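Putative oxidoreductase (PDB 3C24) is a putative oxidoreductase of unproven substrate that probably binds a nicotinamide dinucleotide cofactor in its Rossmann-type domain and transfers hydride. Local coordinates at residues A188-L194 with A270-V276; Q148-C152 with C169-W173. All blocks are in the same frame, centred on the assembly; numbering follows the deposited sequence.

Contact 1. Residues A188-L194 with A270-V276; sequences AILEPGL and ALNPAKV
Build residues 188-194 first, as a buried length of the long helix 184-217 that is not regular. The peptide bond before Pro192 is cis, Glu191 swings out to phi/psi -148/120, and the turn widens to pi type: Gly193 N bonds Ala188 O (3.1 Å) and Leu194 N bonds Ile189 O (2.7 Å). Residues 270-276 run from a 3-10 turn (270-271) into helix 273-284, with Asn272 as N-cap, its OD1 accepting from Ala274 N at 2.8 Å. The nearest CA pair is Gly193 with Leu271, 5.2 Å apart, and no hydrogen bond crosses.

Shape does the work. Val276 (chi1 t) is a knob in a hole made by Ala188, Ile189, Pro192 and Gly193; its CG1 lies 3.3 Å from Ala188 O, 3.9 Å from Ala188 CB and 4.2 Å from Pro192 CD. The second bump is Leu271 (m, t), whose CD2 sits 3.5 Å from both Gly193 C and Leu194 N, 4.1 Å from Leu194 CD1 and 4.2 Å from Ile189 CG2. A CB on Gly193 would crowd Leu271 CD2 and clash with Ile189 O. Ile189 CD1 reaches Pro273 CG at 4.5 Å; Tyr217 of the second subunit covers both residues. This is knobs-into-holes packing at a cis-proline kink, joining the start of the long helix to the last helix of the all-helical C-terminal region.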
ATOM      1  N   ALA A 188      19.475  -1.650 -10.489  1.00 16.79           N
ATOM      2  CA  ALA A 188      19.439  -0.185 -10.289  1.00 16.74           C
ATOM      3  C   ALA A 188      18.063   0.382 -10.664  1.00 15.78           C
ATOM      4  O   ALA A 188      17.527   1.248  -9.992  1.00 16.46           O
ATOM      5  CB  ALA A 188      20.542   0.526 -11.071  1.00 15.49           C
ATOM      6  N   ILE A 189      17.480  -0.162 -11.722  1.00 17.71           N
ATOM      7  CA  ILE A 189      16.106   0.229 -12.149  1.00 17.44           C
ATOM      8  C   ILE A 189      15.095  -0.074 -11.063  1.00 16.89           C
ATOM      9  O   ILE A 189      14.125   0.665 -10.841  1.00 16.21           O
ATOM     10  CB  ILE A 189      15.724  -0.426 -13.520  1.00 16.93           C
ATOM     11  CG1 ILE A 189      16.609   0.154 -14.641  1.00 18.57           C
ATOM     12  CG2 ILE A 189      14.209  -0.234 -13.841  1.00 14.21           C
ATOM     13  CD1 ILE A 189      16.520  -0.585 -16.000  1.00 16.76           C
ATOM     14  N   LEU A 190      15.327  -1.190 -10.382  1.00 16.97           N
ATOM     15  CA  LEU A 190      14.448  -1.595  -9.271  1.00 17.82           C
ATOM     16  C   LEU A 190      14.681  -0.662  -8.079  1.00 18.54           C
ATOM     17  O   LEU A 190      13.735  -0.183  -7.454  1.00 17.21           O
ATOM     18  CB  LEU A 190      14.640  -3.052  -8.908  1.00 18.76           C
ATOM     19  CG  LEU A 190      14.178  -4.098  -9.920  1.00 14.11           C
ATOM     20  CD1 LEU A 190      14.515  -5.521  -9.422  1.00 16.76           C
ATOM     21  CD2 LEU A 190      12.679  -3.992 -10.198  1.00 14.89           C
ATOM     22  N   GLU A 191      15.947  -0.422  -7.763  1.00 15.98           N
ATOM     23  CA  GLU A 191      16.337   0.493  -6.690  1.00 18.15           C
ATOM     24  C   GLU A 191      17.663   1.143  -7.088  1.00 19.92           C
ATOM     25  O   GLU A 191      18.635   0.455  -7.207  1.00 18.93           O
ATOM     26  CB  GLU A 191      16.425  -0.228  -5.354  1.00 22.27           C
ATOM     27  CG  GLU A 191      17.447  -1.296  -5.281  1.00 25.88           C
ATOM     28  CD  GLU A 191      18.793  -0.830  -4.711  1.00 33.88           C
ATOM     29  OE1 GLU A 191      18.927   0.303  -4.200  1.00 30.12           O
ATOM     30  OE2 GLU A 191      19.704  -1.644  -4.782  1.00 24.26           O
ATOM     31  N   PRO A 192      17.697   2.469  -7.207  1.00 17.88           N
ATOM     32  CA  PRO A 192      16.652   3.394  -6.733  1.00 19.47           C
ATOM     33  C   PRO A 192      15.424   3.710  -7.605  1.00 17.32           C
ATOM     34  O   PRO A 192      14.534   4.423  -7.163  1.00 17.01           O
ATOM     35  CB  PRO A 192      17.458   4.681  -6.512  1.00 21.02           C
ATOM     36  CG  PRO A 192      18.526   4.604  -7.623  1.00 20.58           C
ATOM     37  CD  PRO A 192      18.916   3.183  -7.651  1.00 19.87           C
ATOM     38  N   GLY A 193      15.329   3.138  -8.789  1.00 15.64           N
ATOM     39  CA  GLY A 193      14.244   3.469  -9.696  1.00 16.57           C
ATOM     40  C   GLY A 193      12.837   3.229  -9.223  1.00 17.31           C
ATOM     41  O   GLY A 193      12.092   4.145  -8.853  1.00 20.13           O
ATOM     42  N   LEU A 194      12.497   1.966  -9.140  1.00 17.48           N
ATOM     43  CA  LEU A 194      11.135   1.621  -8.776  1.00 19.31           C
ATOM     44  C   LEU A 194      10.855   1.996  -7.321  1.00 19.68           C
ATOM     45  O   LEU A 194       9.834   2.593  -6.996  1.00 24.14           O
ATOM     46  CB  LEU A 194      10.886   0.136  -9.090  1.00 19.77           C
ATOM     47  CG  LEU A 194       9.491  -0.412  -9.190  1.00 20.89           C
ATOM     48  CD1 LEU A 194       8.745   0.248 -10.377  1.00 19.62           C
ATOM     49  CD2 LEU A 194       9.633  -1.967  -9.286  1.00 19.45           C
ATOM     50  N   ALA A 270      11.236   8.071 -14.827  1.00 18.34           N
ATOM     51  CA  ALA A 270      11.795   7.690 -13.509  1.00 18.33           C
ATOM     52  C   ALA A 270      12.562   6.392 -13.528  1.00 19.98           C
ATOM     53  O   ALA A 270      13.336   6.120 -12.591  1.00 21.15           O
ATOM     54  CB  ALA A 270      10.679   7.580 -12.422  1.00 18.96           C
ATOM     55  N   LEU A 271      12.292   5.576 -14.531  1.00 19.96           N
ATOM     56  CA  LEU A 271      12.918   4.250 -14.677  1.00 17.55           C
ATOM     57  C   LEU A 271      13.914   4.248 -15.804  1.00 20.15           C
ATOM     58  O   LEU A 271      14.546   3.239 -16.070  1.00 19.92           O
ATOM     59  CB  LEU A 271      11.856   3.152 -14.871  1.00 17.77           C
ATOM     60  CG  LEU A 271      10.806   3.000 -13.763  1.00 19.04           C
ATOM     61  CD1 LEU A 271       9.758   2.017 -14.193  1.00 24.63           C
ATOM     62  CD2 LEU A 271      11.467   2.611 -12.403  1.00 18.93           C
ATOM     63  N   ASN A 272      14.038   5.395 -16.455  1.00 16.95           N
ATOM     64  CA  ASN A 272      15.038   5.568 -17.532  1.00 16.23           C
ATOM     65  C   ASN A 272      16.451   5.461 -16.955  1.00 16.86           C
ATOM     66  O   ASN A 272      16.778   6.081 -15.964  1.00 17.26           O
ATOM     67  CB  ASN A 272      14.866   6.894 -18.220  1.00 18.17           C
ATOM     68  CG  ASN A 272      15.706   7.000 -19.415  1.00 24.23           C
ATOM     69  OD1 ASN A 272      16.928   6.934 -19.333  1.00 30.72           O
ATOM     70  ND2 ASN A 272      15.060   7.165 -20.570  1.00 36.49           N
ATOM     71  N   PRO A 273      17.289   4.586 -17.515  1.00 19.44           N
ATOM     72  CA  PRO A 273      18.636   4.411 -16.957  1.00 19.91           C
ATOM     73  C   PRO A 273      19.402   5.700 -16.766  1.00 21.02           C
ATOM     74  O   PRO A 273      20.188   5.827 -15.832  1.00 19.57           O
ATOM     75  CB  PRO A 273      19.302   3.548 -18.013  1.00 22.16           C
ATOM     76  CG  PRO A 273      18.198   2.690 -18.523  1.00 17.95           C
ATOM     77  CD  PRO A 273      16.979   3.555 -18.516  1.00 20.10           C
ATOM     78  N   ALA A 274      19.166   6.673 -17.622  1.00 20.78           N
ATOM     79  CA  ALA A 274      19.880   7.932 -17.502  1.00 22.56           C
ATOM     80  C   ALA A 274      19.473   8.691 -16.233  1.00 22.96           C
ATOM     81  O   ALA A 274      20.312   9.269 -15.532  1.00 23.53           O
ATOM     82  CB  ALA A 274      19.683   8.792 -18.775  1.00 22.67           C
ATOM     83  N   LYS A 275      18.192   8.652 -15.909  1.00 20.45           N
ATOM     84  CA  LYS A 275      17.692   9.322 -14.720  1.00 20.32           C
ATOM     85  C   LYS A 275      18.046   8.510 -13.473  1.00 18.03           C
ATOM     86  O   LYS A 275      18.339   9.033 -12.410  1.00 19.51           O
ATOM     87  CB  LYS A 275      16.168   9.518 -14.755  1.00 23.70           C
ATOM     88  CG  LYS A 275      15.686  10.596 -15.725  1.00 33.10           C
ATOM     89  CD  LYS A 275      16.196  11.983 -15.359  1.00 35.78           C
ATOM     90  N   VAL A 276      17.991   7.193 -13.629  1.00 18.74           N
ATOM     91  CA  VAL A 276      18.324   6.281 -12.527  1.00 20.12           C
ATOM     92  C   VAL A 276      19.786   6.494 -12.141  1.00 18.84           C
ATOM     93  O   VAL A 276      20.137   6.499 -10.937  1.00 17.92           O
ATOM     94  CB  VAL A 276      18.018   4.809 -12.891  1.00 17.94           C
ATOM     95  CG1 VAL A 276      18.510   3.785 -11.814  1.00 16.48           C
ATOM     96  CG2 VAL A 276      16.491   4.615 -13.131  1.00 17.23           C
TER

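Contact 2. Residues Q148-C152 with C169-W173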
ATOM      1  N   GLN A 148      10.522 -13.255   2.648  1.00 15.97           N
ATOM      2  CA  GLN A 148      10.627 -12.258   1.590  1.00 15.64           C
ATOM      3  C   GLN A 148      11.405 -12.841   0.444  1.00 15.55           C
ATOM      4  O   GLN A 148      12.139 -13.810   0.622  1.00 16.76           O
ATOM      5  CB  GLN A 148      11.374 -11.017   2.080  1.00 18.90           C
ATOM      6  CG  GLN A 148      12.888 -11.250   2.310  1.00 16.51           C
ATOM      7  CD  GLN A 148      13.598  -9.969   2.731  1.00 15.15           C
ATOM      8  OE1 GLN A 148      13.259  -8.871   2.276  1.00 18.43           O
ATOM      9  NE2 GLN A 148      14.601 -10.097   3.606  1.00 14.63           N
ATOM     10  N   ALA A 149      11.237 -12.226  -0.707  1.00 16.65           N
ATOM     11  CA  ALA A 149      12.078 -12.501  -1.868  1.00 15.89           C
ATOM     12  C   ALA A 149      13.262 -11.480  -1.854  1.00 15.12           C
ATOM     13  O   ALA A 149      13.236 -10.462  -1.155  1.00 14.16           O
ATOM     14  CB  ALA A 149      11.247 -12.315  -3.166  1.00 16.18           C
ATOM     15  N   ILE A 150      14.315 -11.771  -2.606  1.00 16.65           N
ATOM     16  CA  ILE A 150      15.445 -10.856  -2.766  1.00 16.11           C
ATOM     17  C   ILE A 150      15.856 -10.799  -4.245  1.00 15.47           C
ATOM     18  O   ILE A 150      15.433 -11.635  -5.056  1.00 15.32           O
ATOM     19  CB  ILE A 150      16.655 -11.273  -1.901  1.00 16.83           C
ATOM     20  CG1 ILE A 150      17.282 -12.580  -2.406  1.00 15.05           C
ATOM     21  CG2 ILE A 150      16.230 -11.433  -0.406  1.00 17.50           C
ATOM     22  CD1 ILE A 150      18.603 -12.945  -1.629  1.00 17.13           C
ATOM     23  N   VAL A 151      16.664  -9.787  -4.567  1.00 15.31           N
ATOM     24  CA  VAL A 151      17.217  -9.608  -5.924  0.50 14.69           C
ATOM     25  C   VAL A 151      18.730  -9.493  -5.853  1.00 15.55           C
ATOM     26  O   VAL A 151      19.278  -8.850  -4.938  1.00 16.67           O
ATOM     27  CB  VAL A 151      16.620  -8.373  -6.662  0.50 14.75           C
ATOM     28  CG1 VAL A 151      15.136  -8.601  -6.979  0.50 14.43           C
ATOM     29  CG2 VAL A 151      16.871  -7.078  -5.857  0.50 14.78           C
ATOM     30  N   CYS A 152      19.404 -10.145  -6.791  1.00 18.26           N
ATOM     31  CA  CYS A 152      20.860 -10.166  -6.821  1.00 17.04           C
ATOM     32  C   CYS A 152      21.402 -10.034  -8.213  1.00 16.73           C
ATOM     33  O   CYS A 152      20.802 -10.498  -9.176  1.00 15.75           O
ATOM     34  CB  CYS A 152      21.374 -11.511  -6.289  1.00 14.70           C
ATOM     35  SG  CYS A 152      20.861 -11.996  -4.611  1.00 18.76           S
ATOM     36  N   CYS A 169      23.560 -13.876   0.648  1.00 17.16           N
ATOM     37  CA  CYS A 169      22.379 -12.991   0.784  1.00 17.03           C
ATOM     38  C   CYS A 169      21.178 -13.714   1.351  1.00 17.02           C
ATOM     39  O   CYS A 169      20.431 -13.157   2.165  1.00 16.01           O
ATOM     40  CB  CYS A 169      21.999 -12.350  -0.556  1.00 17.07           C
ATOM     41  SG  CYS A 169      23.206 -11.144  -1.108  1.00 18.89           S
ATOM     42  N   GLU A 170      21.012 -14.966   0.950  1.00 15.02           N
ATOM     43  CA  GLU A 170      19.889 -15.791   1.437  1.00 15.90           C
ATOM     44  C   GLU A 170      20.031 -16.107   2.933  1.00 16.67           C
ATOM     45  O   GLU A 170      19.034 -16.250   3.693  1.00 19.16           O
ATOM     46  CB  GLU A 170      19.778 -17.060   0.625  1.00 17.20           C
ATOM     47  CG  GLU A 170      19.192 -16.851  -0.744  1.00 19.43           C
ATOM     48  CD  GLU A 170      19.413 -18.031  -1.682  1.00 29.35           C
ATOM     49  OE1 GLU A 170      19.885 -19.076  -1.208  1.00 28.56           O
ATOM     50  OE2 GLU A 170      19.130 -17.895  -2.891  1.00 26.37           O
ATOM     51  N   THR A 171      21.276 -16.140   3.378  1.00 15.35           N
ATOM     52  CA  THR A 171      21.591 -16.383   4.790  1.00 13.93           C
ATOM     53  C   THR A 171      21.361 -15.089   5.571  1.00 14.63           C
ATOM     54  O   THR A 171      20.721 -15.092   6.626  1.00 17.43           O
ATOM     55  CB  THR A 171      23.044 -16.807   4.987  1.00 17.78           C
ATOM     56  OG1 THR A 171      23.322 -17.911   4.133  1.00 19.20           O
ATOM     57  CG2 THR A 171      23.348 -17.098   6.481  1.00 16.00           C
HETATM   58  N   MSE A 172      21.847 -13.963   5.034  1.00 14.01           N
HETATM   59  CA  MSE A 172      21.714 -12.677   5.730  1.00 13.97           C
HETATM   60  C   MSE A 172      20.291 -12.182   5.894  1.00 17.47           C
HETATM   61  O   MSE A 172      19.957 -11.505   6.907  1.00 17.61           O
HETATM   62  CB  MSE A 172      22.557 -11.593   5.044  1.00 15.57           C
HETATM   63  CG  MSE A 172      24.004 -11.886   5.096  1.00 15.08           C
HETATM   64 SE   MSE A 172      25.007 -10.341   4.344  0.75 20.84          SE
HETATM   65  CE  MSE A 172      24.312 -10.309   2.616  1.00 19.79           C
ATOM     66  N   TRP A 173      19.455 -12.555   4.935  1.00 15.10           N
ATOM     67  CA  TRP A 173      18.101 -12.018   4.845  1.00 17.80           C
ATOM     68  C   TRP A 173      17.011 -13.052   4.975  1.00 19.15           C
ATOM     69  O   TRP A 173      15.857 -12.806   4.602  1.00 18.62           O
ATOM     70  CB  TRP A 173      17.931 -11.243   3.525  1.00 16.90           C
ATOM     71  CG  TRP A 173      18.802 -10.010   3.460  1.00 18.12           C
ATOM     72  CD1 TRP A 173      19.046  -9.169   4.460  1.00 20.12           C
ATOM     73  CD2 TRP A 173      19.455  -9.464   2.294  1.00 17.20           C
ATOM     74  NE1 TRP A 173      19.850  -8.141   4.038  1.00 20.97           N
ATOM     75  CE2 TRP A 173      20.115  -8.298   2.709  1.00 18.19           C
ATOM     76  CE3 TRP A 173      19.560  -9.860   0.953  1.00 15.75           C
ATOM     77  CZ2 TRP A 173      20.870  -7.515   1.845  1.00 19.71           C
ATOM     78  CZ3 TRP A 173      20.311  -9.065   0.075  1.00 20.30           C
ATOM     79  CH2 TRP A 173      20.961  -7.907   0.541  1.00 17.37           C
TER
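Gln148 opens the strand segment with its side chain directed at the helix end. Its NE2 donates to Trp173 O at 3.1 Å with a nearly straight N-H...O angle of 167°, the one hydrogen bond between the segments. Trp173 is the first residue to leave helical geometry, though its N still bonds Cys169 O at 3.0 Å, so the glutamine ties the strand to a carbonyl just past the end of the helix. Ala149 points its CB away, to the other face of the sheet.

Ile150 is the main apolar contact. With chi1 p and chi2 t, its CD1 reaches 3.6 Å from Cys169 CB and 4.0 Å from Glu170 CG, while CG2 meets the Trp173 ring 3.9 Å from CE3. The side chain thus fills the space between the last helical turn and the indole. The carboxylate of Glu170 lies beyond this packing and is hydrogen-bonded to Thr179 and Asn7. Val151 again faces away, against Phe227 of the second subunit, and Cys152 returns to the helix side, its SG 4.2 Å from Cys169 CB. The alternation of the strand therefore gives three residues to the helix and two to the opposite face.

These segments belong to a beta-alpha-beta unit: strand 148-156, helix 160-172, then strand 176-181, parallel to the first and at the sheet edge within this chain. Strand 117-123 borders 148-156 on its other side, with Phe119 touching Cys152 and Cys169, while Ile27 of helix 22-33 packs on Trp173.

Overall arrangement
Both contacts are largely buried, but they hold different elements. Contact 2 fastens a helix to the sheet within a beta-alpha-beta unit, near the centre of the chain; contact 1 joins two helices farther out. The chemistry follows: contact 1 is apolar packing without a hydrogen bond between its segments, whereas contact 2 adds a side-chain hydrogen bond to the carbonyl of Trp173, just past the helix end. Both segments of contact 2 precede those of contact 1 in the chain, and although their centres lie about 21 Å apart, Leu190 CD1 meets Val151 CG1 at 4.0 Å, so the side chains that turn from their own partners bring the long helix against the sheet. Phe227 of the second subunit packs on Glu191 and Val151, linking both to the dimer interface.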